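Side-chain contact in probable receptor YhhM (PDB 3Q6C), which is of unknown function, a DUF2500 family protein that may act as a receptor: residues F50-A54 against P55-A59. Residues are numbered along the deposited sequence; the frame is centred on the assembly and turned at random.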
ATOM      1  N   PHE A  50      -2.263  -4.582  -2.029  1.00 22.49           N
ATOM      2  CA  PHE A  50      -1.048  -5.227  -1.559  1.00 19.64           C
ATOM      3  C   PHE A  50      -1.232  -5.712  -0.117  1.00 20.97           C
ATOM      4  O   PHE A  50      -1.807  -5.008   0.724  1.00 20.76           O
ATOM      5  CB  PHE A  50       0.113  -4.247  -1.610  1.00 19.49           C
ATOM      6  CG  PHE A  50       0.636  -3.997  -2.986  1.00 19.46           C
ATOM      7  CD1 PHE A  50       1.533  -4.889  -3.575  1.00 17.16           C
ATOM      8  CD2 PHE A  50       0.255  -2.859  -3.690  1.00 18.51           C
ATOM      9  CE1 PHE A  50       2.046  -4.647  -4.843  1.00 18.66           C
ATOM     10  CE2 PHE A  50       0.759  -2.604  -4.961  1.00 17.75           C
ATOM     11  CZ  PHE A  50       1.660  -3.499  -5.541  1.00 18.71           C
ATOM     12  N   ARG A  51      -0.752  -6.921   0.161  1.00 21.23           N
ATOM     13  CA  ARG A  51      -0.826  -7.478   1.506  1.00 19.80           C
ATOM     14  C   ARG A  51       0.404  -6.978   2.253  1.00 20.15           C
ATOM     15  O   ARG A  51       1.500  -6.962   1.704  1.00 21.01           O
ATOM     16  CB  ARG A  51      -0.790  -9.002   1.479  1.00 20.50           C
ATOM     17  CG  ARG A  51      -0.939  -9.593   2.858  1.00 24.32           C
ATOM     18  CD  ARG A  51      -0.332 -10.981   2.993  1.00 27.06           C
ATOM     19  NE  ARG A  51      -0.307 -11.386   4.400  1.00 30.47           N
ATOM     20  CZ  ARG A  51       0.446 -12.365   4.896  1.00 32.02           C
ATOM     21  NH1 ARG A  51       1.250 -13.064   4.100  1.00 33.51           N
ATOM     22  NH2 ARG A  51       0.418 -12.626   6.195  1.00 30.82           N
ATOM     23  N   LEU A  52       0.219  -6.574   3.502  1.00 18.87           N
ATOM     24  CA  LEU A  52       1.323  -6.073   4.308  1.00 17.09           C
ATOM     25  C   LEU A  52       1.266  -6.680   5.705  1.00 17.97           C
ATOM     26  O   LEU A  52       0.258  -7.288   6.093  1.00 17.46           O
ATOM     27  CB  LEU A  52       1.216  -4.555   4.464  1.00 14.95           C
ATOM     28  CG  LEU A  52       0.951  -3.668   3.261  1.00 15.53           C
ATOM     29  CD1 LEU A  52       0.718  -2.240   3.720  1.00 15.76           C
ATOM     30  CD2 LEU A  52       2.122  -3.745   2.325  1.00 19.22           C
ATOM     31  N   ASP A  53       2.346  -6.529   6.463  1.00 16.57           N
ATOM     32  CA  ASP A  53       2.308  -6.993   7.838  1.00 16.13           C
ATOM     33  C   ASP A  53       1.897  -5.729   8.584  1.00 16.61           C
ATOM     34  O   ASP A  53       1.795  -4.659   7.975  1.00 15.51           O
ATOM     35  CB  ASP A  53       3.669  -7.518   8.316  1.00 14.78           C
ATOM     36  CG  ASP A  53       4.778  -6.505   8.182  1.00 15.05           C
ATOM     37  OD1 ASP A  53       4.502  -5.318   7.910  1.00 15.84           O
ATOM     38  OD2 ASP A  53       5.944  -6.912   8.365  1.00 15.88           O
ATOM     39  N   ALA A  54       1.670  -5.834   9.884  1.00 16.20           N
ATOM     40  CA  ALA A  54       1.225  -4.682  10.656  1.00 16.25           C
ATOM     41  C   ALA A  54       2.180  -3.490  10.702  1.00 16.94           C
ATOM     42  O   ALA A  54       1.770  -2.353  10.466  1.00 18.26           O
ATOM     43  CB  ALA A  54       0.871  -5.119  12.068  1.00 14.08           C
ATOM     44  N   PRO A  55       3.464  -3.723  11.011  1.00 17.63           N
ATOM     45  CA  PRO A  55       4.400  -2.588  11.069  1.00 17.33           C
ATOM     46  C   PRO A  55       4.406  -1.776   9.775  1.00 18.39           C
ATOM     47  O   PRO A  55       4.345  -0.548   9.793  1.00 17.05           O
ATOM     48  CB  PRO A  55       5.756  -3.259  11.324  1.00 15.93           C
ATOM     49  CG  PRO A  55       5.391  -4.552  11.982  1.00 17.11           C
ATOM     50  CD  PRO A  55       4.168  -5.000  11.218  1.00 15.80           C
ATOM     51  N   GLN A  56       4.479  -2.484   8.655  1.00 18.63           N
ATOM     52  CA  GLN A  56       4.512  -1.861   7.345  1.00 20.67           C
ATOM     53  C   GLN A  56       3.192  -1.132   7.109  1.00 21.16           C
ATOM     54  O   GLN A  56       3.158  -0.039   6.535  1.00 21.99           O
ATOM     55  CB  GLN A  56       4.727  -2.939   6.272  1.00 20.84           C
ATOM     56  CG  GLN A  56       5.331  -2.438   4.970  1.00 22.97           C
ATOM     57  CD  GLN A  56       6.785  -1.995   5.116  1.00 24.02           C
ATOM     58  OE1 GLN A  56       7.672  -2.803   5.415  1.00 24.16           O
ATOM     59  NE2 GLN A  56       7.031  -0.708   4.904  1.00 24.77           N
ATOM     60  N   TYR A  57       2.108  -1.752   7.569  1.00 19.47           N
ATOM     61  CA  TYR A  57       0.765  -1.203   7.428  1.00 17.65           C
ATOM     62  C   TYR A  57       0.556   0.072   8.247  1.00 17.05           C
ATOM     63  O   TYR A  57       0.059   1.075   7.731  1.00 15.53           O
ATOM     64  CB  TYR A  57      -0.250  -2.268   7.837  1.00 18.22           C
ATOM     65  CG  TYR A  57      -1.692  -1.820   7.862  1.00 18.13           C
ATOM     66  CD1 TYR A  57      -2.272  -1.339   9.041  1.00 18.79           C
ATOM     67  CD2 TYR A  57      -2.504  -1.964   6.733  1.00 16.76           C
ATOM     68  CE1 TYR A  57      -3.632  -1.028   9.097  1.00 17.49           C
ATOM     69  CE2 TYR A  57      -3.862  -1.660   6.779  1.00 16.59           C
ATOM     70  CZ  TYR A  57      -4.420  -1.201   7.964  1.00 19.37           C
ATOM     71  OH  TYR A  57      -5.774  -0.972   8.034  1.00 20.80           O
ATOM     72  N   HIS A  58       0.927   0.039   9.523  1.00 16.21           N
ATOM     73  CA  HIS A  58       0.765   1.220  10.364  1.00 15.29           C
ATOM     74  C   HIS A  58       1.688   2.346   9.926  1.00 13.29           C
ATOM     75  O   HIS A  58       1.516   3.481  10.340  1.00 12.85           O
ATOM     76  CB  HIS A  58       1.008   0.876  11.837  1.00 17.06           C
ATOM     77  CG  HIS A  58      -0.012  -0.060  12.408  1.00 18.24           C
ATOM     78  ND1 HIS A  58      -1.368   0.193  12.352  1.00 19.70           N
ATOM     79  CD2 HIS A  58       0.118  -1.271  13.003  1.00 18.92           C
ATOM     80  CE1 HIS A  58      -2.027  -0.822  12.883  1.00 18.96           C
ATOM     81  NE2 HIS A  58      -1.149  -1.725  13.284  1.00 21.00           N
ATOM     82  N   ALA A  59       2.656   2.035   9.069  1.00 14.52           N
ATOM     83  CA  ALA A  59       3.591   3.049   8.574  1.00 14.49           C
ATOM     84  C   ALA A  59       2.964   3.917   7.483  1.00 15.86           C
ATOM     85  O   ALA A  59       3.399   5.044   7.264  1.00 15.98           O
ATOM     86  CB  ALA A  59       4.846   2.391   8.040  1.00 11.65           C
TER
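Pro55 sets its CD against the carboxylate of Asp53, 3.4 Å from Asp53 CG, the two side chains crossing at about a right angle. Proline suits this first turn of a helix, whose N-H groups have no carbonyl of a preceding turn to bond, so that lacking one costs nothing, while the ring holds phi near its helical value. Next comes Gln56, whose backbone N-H is taken up by Asp53: Gln56 N lies 2.9 Å from Asp53 OD1, the capping bond of an N-cap aspartate, though its exact geometry is doubtful because OD1 sits too near a neighbouring atom in the model. With CG set between its backbone N and carbonyl carbon (chi1 57°), Asp53 turns OD1 forward over the first turn, where its negative charge would probably interact favourably with the helix N-terminus. Tyr57 closes that turn, its N donating to Asp53 O over 3.0 Å, somewhat bent at 146°. Leu52, the apolar residue just before the cap, places CD1 3.9 Å from Tyr57 CA and near the plane of the ring at its edge. With CG anti to the backbone N, the tyrosine ring is carried off from residues 50-54 toward Tyr35. His58 adds the straightest of the three bonds, at 171°, from its N to Ala54 O. Its CD2 rests 4.0 Å from Ala54 CB; alanine, a good helix former, offers just a methyl here. The short helix 54-59 follows strand 48-52, an outermost strand of the antiparallel sheet, with Asp53 at the junction. Leu52 and Gln56 touch Phe75 of strand 74-80, and Tyr57 meets Tyr35 of strand 33-41 and makes a cation-pi contact with Lys11 of strand 2-15.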